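Local coordinates for protein YeaZ (Pseudomonas aeruginosa PAO579, PDB 4Y0W) that probably supports biosynthesis of the tRNA modification threonylcarbamoyl adenosine as an essential protein of the actin-like ATPase superfamily, at residues E18-A23 and L46-D51. Numbering follows the deposited sequence. Where two conformers were deposited one is given.
Sequences EACSVA and LPMVRD. With NA (sodium ion), chain G.
The strand through C20 and V22 runs alongside the helical turn carrying M48 and V49, the two axes 8.4 Å apart at closest approach and inclined by only 30°, both heading the same way. V22 and V49 mark the nearest backbone approach, 6.4 Å from CA to CA.

M48 does most of the reaching. Its CG lies beside the backbone N, and a bend at chi3 (57°) turns the methyl toward the strand, where M48 CE rests 3.5 Å from C20 O and also meets S21 CA. One atom back, M48 SD sits 3.5 Å from C20 SG, a sulfur-to-sulfur contact between apolar side chains; C20 directs its thiol there with SG anti to the backbone N (chi1 -177°). Farther along the strand, V22 passes M48 in the opposite direction, with V22 CG2 4.0 Å from M48 CB. That same methyl lies 4.1 Å from V49 CG2, the two valines crossing at about a right angle.

Helix 41-56 here covers one face of the sheet holding strands 10-14, 19-26 and 29-36, one of two five-stranded sheets in this actin-like ATPase fold; its L45 and L52 also touch V22. Beyond the contact, V49 and R50 pack on F90 of a second subunit, so the helix connects the sheet to a subunit interface. The CB of S21 leaves the strand away from the helix, and S21 OG is hydrogen-bonded to the backbone N of A194 and to a water at 2.6 Å. That water and A19 O both ligate the sodium ion, whose site D14 and T17 complete.

No hydrogen bond joins strand to helix: sulfurs, aliphatic carbons and the backbone of C20 and S21 make this buried contact, so dispersion and exclusion of water probably hold it, while sodium ligation and the S21 OG hydrogen bonds lie outside it.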
ATOM      1  N   GLU A  18     -43.806  -9.980 -13.163  1.00 80.65           N
ATOM      2  CA  GLU A  18     -42.725 -10.883 -13.582  1.00 81.73           C
ATOM      3  C   GLU A  18     -42.934 -11.445 -15.002  1.00 70.07           C
ATOM      4  O   GLU A  18     -41.972 -11.785 -15.694  1.00 73.53           O
ATOM      5  CB  GLU A  18     -42.586 -12.039 -12.575  1.00 93.12           C
ATOM      6  CG  GLU A  18     -41.146 -12.482 -12.356  1.00113.28           C
ATOM      7  CD  GLU A  18     -40.996 -13.489 -11.231  1.00125.94           C
ATOM      8  OE1 GLU A  18     -41.994 -13.777 -10.535  1.00139.15           O
ATOM      9  OE2 GLU A  18     -39.872 -13.997 -11.046  1.00128.48           O
ATOM     10  N   ALA A  19     -44.186 -11.527 -15.433  1.00 73.08           N
ATOM     11  CA  ALA A  19     -44.519 -12.098 -16.736  1.00 68.57           C
ATOM     12  C   ALA A  19     -44.480 -11.066 -17.850  1.00 63.62           C
ATOM     13  O   ALA A  19     -44.895  -9.931 -17.686  1.00 69.07           O
ATOM     14  CB  ALA A  19     -45.893 -12.741 -16.694  1.00 78.42           C
ATOM     15  N   CYS A  20     -43.987 -11.484 -18.997  1.00 61.32           N
ATOM     16  CA  CYS A  20     -44.047 -10.668 -20.175  1.00 51.01           C
ATOM     17  C   CYS A  20     -44.921 -11.420 -21.136  1.00 54.55           C
ATOM     18  O   CYS A  20     -44.718 -12.618 -21.359  1.00 60.24           O
ATOM     19  CB  CYS A  20     -42.652 -10.468 -20.733  1.00 61.42           C
ATOM     20  SG  CYS A  20     -42.554  -9.379 -22.164  1.00 67.52           S
ATOM     21  N   SER A  21     -45.936 -10.754 -21.670  1.00 48.05           N
ATOM     22  CA  SER A  21     -46.792 -11.410 -22.639  1.00 53.11           C
ATOM     23  C   SER A  21     -47.209 -10.429 -23.717  1.00 56.29           C
ATOM     24  O   SER A  21     -47.280  -9.206 -23.499  1.00 48.80           O
ATOM     25  CB  SER A  21     -48.022 -12.071 -21.974  1.00 54.96           C
ATOM     26  OG  SER A  21     -48.797 -11.143 -21.219  1.00 54.41           O
ATOM     27  N   VAL A  22     -47.489 -11.000 -24.880  1.00 48.15           N
ATOM     28  CA  VAL A  22     -47.813 -10.243 -26.050  1.00 49.62           C
ATOM     29  C   VAL A  22     -48.938 -10.998 -26.748  1.00 54.22           C
ATOM     30  O   VAL A  22     -48.944 -12.214 -26.720  1.00 60.76           O
ATOM     31  CB  VAL A  22     -46.567 -10.089 -26.949  1.00 59.10           C
ATOM     32  CG1 VAL A  22     -46.956  -9.555 -28.308  1.00 75.94           C
ATOM     33  CG2 VAL A  22     -45.551  -9.132 -26.318  1.00 54.87           C
ATOM     34  N   ALA A  23     -49.890 -10.291 -27.361  1.00 50.18           N
ATOM     35  CA  ALA A  23     -50.989 -10.950 -28.055  1.00 50.72           C
ATOM     36  C   ALA A  23     -51.455 -10.179 -29.265  1.00 53.09           C
ATOM     37  O   ALA A  23     -51.296  -8.952 -29.330  1.00 57.76           O
ATOM     38  CB  ALA A  23     -52.157 -11.148 -27.125  1.00 55.83           C
ATOM     39  N   LEU A  46     -39.738  -6.346 -27.125  1.00 59.11           N
ATOM     40  CA  LEU A  46     -39.664  -6.204 -28.586  1.00 64.94           C
ATOM     41  C   LEU A  46     -39.442  -7.518 -29.348  1.00 56.73           C
ATOM     42  O   LEU A  46     -40.111  -7.756 -30.344  1.00 58.18           O
ATOM     43  CB  LEU A  46     -38.619  -5.167 -29.000  1.00 69.18           C
ATOM     44  CG  LEU A  46     -38.987  -3.714 -28.713  1.00 66.64           C
ATOM     45  CD1 LEU A  46     -37.859  -2.828 -29.203  1.00 74.99           C
ATOM     46  CD2 LEU A  46     -40.294  -3.304 -29.375  1.00 69.94           C
ATOM     47  N   PRO A  47     -38.503  -8.362 -28.893  1.00 50.14           N
ATOM     48  CA  PRO A  47     -38.346  -9.663 -29.540  1.00 53.71           C
ATOM     49  C   PRO A  47     -39.607 -10.509 -29.551  1.00 62.13           C
ATOM     50  O   PRO A  47     -39.888 -11.176 -30.548  1.00 72.79           O
ATOM     51  CB  PRO A  47     -37.277 -10.333 -28.698  1.00 57.05           C
ATOM     52  CG  PRO A  47     -36.418  -9.202 -28.269  1.00 57.57           C
ATOM     53  CD  PRO A  47     -37.366  -8.059 -28.008  1.00 57.50           C
ATOM     54  N   MET A  48     -40.370 -10.467 -28.464  1.00 63.60           N
ATOM     55  CA  MET A  48     -41.640 -11.200 -28.387  1.00 60.79           C
ATOM     56  C   MET A  48     -42.661 -10.668 -29.410  1.00 62.20           C
ATOM     57  O   MET A  48     -43.405 -11.436 -30.076  1.00 52.14           O
ATOM     58  CB  MET A  48     -42.199 -11.121 -26.965  1.00 71.23           C
ATOM     59  CG  MET A  48     -41.465 -12.004 -25.953  1.00 82.73           C
ATOM     60  SD  MET A  48     -42.243 -12.156 -24.318  1.00 90.26           S
ATOM     61  CE  MET A  48     -43.844 -12.789 -24.795  1.00 81.00           C
ATOM     62  N   VAL A  49     -42.676  -9.347 -29.549  1.00 53.93           N
ATOM     63  CA  VAL A  49     -43.553  -8.687 -30.525  1.00 61.01           C
ATOM     64  C   VAL A  49     -43.180  -9.123 -31.938  1.00 51.90           C
ATOM     65  O   VAL A  49     -44.041  -9.468 -32.748  1.00 51.61           O
ATOM     66  CB  VAL A  49     -43.450  -7.153 -30.440  1.00 59.82           C
ATOM     67  CG1 VAL A  49     -44.338  -6.500 -31.492  1.00 67.65           C
ATOM     68  CG2 VAL A  49     -43.861  -6.673 -29.061  1.00 59.26           C
ATOM     69  N   ARG A  50     -41.877  -9.084 -32.199  0.50 51.64           N
ATOM     70  CA  ARG A  50     -41.308  -9.509 -33.464  0.50 57.27           C
ATOM     71  C   ARG A  50     -41.734 -10.938 -33.798  0.50 57.94           C
ATOM     72  O   ARG A  50     -42.259 -11.205 -34.877  0.50 62.67           O
ATOM     73  CB  ARG A  50     -39.782  -9.419 -33.402  0.50 71.19           C
ATOM     74  CG  ARG A  50     -39.086  -9.540 -34.751  0.50 75.99           C
ATOM     75  CD  ARG A  50     -37.563  -9.487 -34.617  0.50 72.04           C
ATOM     76  NE  ARG A  50     -37.072  -8.150 -34.284  0.50 77.75           N
ATOM     77  CZ  ARG A  50     -36.897  -7.172 -35.176  0.50 90.48           C
ATOM     78  NH1 ARG A  50     -37.169  -7.380 -36.463  0.50 90.79           N
ATOM     79  NH2 ARG A  50     -36.447  -5.985 -34.784  0.50 79.04           N
ATOM     80  N   ASP A  51     -41.531 -11.845 -32.848  1.00 63.45           N
ATOM     81  CA  ASP A  51     -41.827 -13.274 -33.041  1.00 62.14           C
ATOM     82  C   ASP A  51     -43.287 -13.581 -33.299  1.00 65.10           C
ATOM     83  O   ASP A  51     -43.630 -14.407 -34.158  1.00 61.13           O
ATOM     84  CB  ASP A  51     -41.325 -14.079 -31.847  1.00 70.70           C
ATOM     85  CG  ASP A  51     -39.893 -14.537 -32.036  1.00 95.59           C
ATOM     86  OD1 ASP A  51     -39.700 -15.532 -32.761  1.00113.07           O
ATOM     87  OD2 ASP A  51     -38.962 -13.903 -31.490  1.00 91.04           O
TER
HETATM   88 NA    NA G 302     -47.233  -8.858 -16.812  1.00 78.67          NA
HETATM   89  O   HOH W   1     -48.001 -10.618 -18.776  1.00 57.24           O